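Malonyl CoA-acyl carrier protein transacylase (Staphylococcus aureus, PDB 3IM9) transfers the malonyl group from malonyl-CoA to holo-acyl carrier protein, a step that supplies malonyl-ACP for bacterial fatty acid synthesis. Local coordinates at residues 51-54 / 55-59. Residues are numbered along the deposited sequence; the frame is centred on the assembly and turned at random.
Sequences DILE and TMFTD
Thr58, the first residue past helix 52-57, lies one turn on from Glu54, and their side chains cross at about a right angle. Thr58 OG1, on a short branch that can turn back, donates to Glu54 OE2 (2.8 Å) from above the carboxylate plane. Glu54 suits this place because the chain folds about its CB-CG bond (chi2 -73°), bringing the carboxylate round to the end of the helix, where OE2 also accepts from the backbone N of Glu60. OE1 accepts a hydrogen bond from a water that also donates to Asp59 OD2, bridging two carboxylates whose like charges would probably repel. Asp59 accepts from the backbone N of Lys63 and Leu64, tying the helix end to the following loop.

Backbone bonds define a helix of barely two turns. Asp51 is its N-cap, OD1 accepting from Glu54 N at 3.0 Å; a short aspartate suits an amide that lacks a helical carbonyl. Asp51 O is gripped twice, by Thr55 N and by Thr55 OG1, whose short branch sets the hydroxyl above the carbonyl plane. At the other end, Glu54 O receives both Thr58 N (2.9 Å) and Asp59 N (2.8 Å). Leu53 O accepts from Phe57 N and also sits over one face of the Phe57 ring, offset toward the rim.

Apolar contacts line another side. Unbranched, flexible Met56 fits SD against Ile52 CG1 (3.8 Å), and both residues pack on Ala73 of helix 67-84. Phe57 CE2 meets Leu53 CB at 3.9 Å, while Leu53 brings a branched apolar end to Leu41 and Ala45 of helix 35-47.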
# COMPACT_ATOMS: atom_id res chain seq x y z
N ASP A 51 -15.84 13.58 7.94
CA ASP A 51 -16.46 13.71 6.63
C ASP A 51 -15.47 13.23 5.59
O ASP A 51 -14.70 14.00 4.95
CB ASP A 51 -16.89 15.14 6.36
CG ASP A 51 -17.79 15.25 5.18
OD1 ASP A 51 -17.79 14.37 4.29
OD2 ASP A 51 -18.51 16.28 5.12
N ILE A 52 -15.48 11.91 5.42
CA ILE A 52 -14.50 11.28 4.47
C ILE A 52 -14.69 11.75 3.04
O ILE A 52 -13.73 12.01 2.32
CB ILE A 52 -14.58 9.70 4.54
CG1 ILE A 52 -13.54 9.06 3.59
CG2 ILE A 52 -16.07 9.26 4.39
CD1 ILE A 52 -12.15 9.28 4.01
N LEU A 53 -15.95 11.91 2.62
CA LEU A 53 -16.12 12.32 1.25
C LEU A 53 -15.68 13.78 0.97
O LEU A 53 -15.08 14.05 -0.07
CB LEU A 53 -17.59 12.07 0.73
CG LEU A 53 -18.08 10.63 0.95
CD1 LEU A 53 -19.47 10.49 0.31
CD2 LEU A 53 -17.14 9.62 0.28
N GLU A 54 -15.93 14.67 1.94
CA GLU A 54 -15.45 16.07 1.79
C GLU A 54 -13.92 16.03 1.74
O GLU A 54 -13.30 16.64 0.88
CB GLU A 54 -15.93 16.88 2.96
CG GLU A 54 -15.53 18.40 2.74
CD GLU A 54 -14.09 18.77 2.88
OE1 GLU A 54 -13.43 18.22 3.77
OE2 GLU A 54 -13.68 19.66 2.11
N THR A 55 -13.37 15.16 2.58
CA THR A 55 -11.89 15.09 2.68
C THR A 55 -11.28 14.58 1.38
O THR A 55 -10.26 15.13 0.90
CB THR A 55 -11.47 14.25 3.87
OG1 THR A 55 -11.99 14.84 5.05
CG2 THR A 55 -9.89 14.25 4.04
N MET A 56 -11.97 13.60 0.74
CA MET A 56 -11.52 13.08 -0.55
C MET A 56 -11.72 14.12 -1.71
O MET A 56 -10.86 14.29 -2.60
CB MET A 56 -12.29 11.80 -0.92
CG MET A 56 -11.83 10.65 0.02
SD MET A 56 -12.90 9.22 -0.13
CE MET A 56 -12.45 8.62 -1.79
N PHE A 57 -12.88 14.75 -1.74
CA PHE A 57 -13.24 15.52 -2.93
C PHE A 57 -12.78 16.96 -2.93
O PHE A 57 -12.48 17.42 -4.07
CB PHE A 57 -14.80 15.55 -3.10
CG PHE A 57 -15.48 14.19 -3.21
CD1 PHE A 57 -14.82 12.98 -3.54
CD2 PHE A 57 -16.91 14.15 -3.01
CE1 PHE A 57 -15.52 11.73 -3.62
CE2 PHE A 57 -17.56 12.92 -3.12
CZ PHE A 57 -16.91 11.72 -3.44
N THR A 58 -12.78 17.66 -1.80
CA THR A 58 -12.42 19.06 -1.79
C THR A 58 -11.36 19.37 -0.69
O THR A 58 -10.61 20.35 -0.86
CB THR A 58 -13.65 19.97 -1.60
OG1 THR A 58 -14.48 19.49 -0.56
CG2 THR A 58 -14.53 19.85 -2.84
N ASP A 59 -11.30 18.60 0.40
CA ASP A 59 -10.33 18.71 1.49
C ASP A 59 -10.12 20.17 1.95
O ASP A 59 -8.99 20.68 1.96
CB ASP A 59 -9.02 18.11 1.10
CG ASP A 59 -8.15 17.87 2.32
OD1 ASP A 59 -6.90 17.73 2.10
OD2 ASP A 59 -8.69 17.79 3.44
O HOH W 1 -10.98 18.49 4.85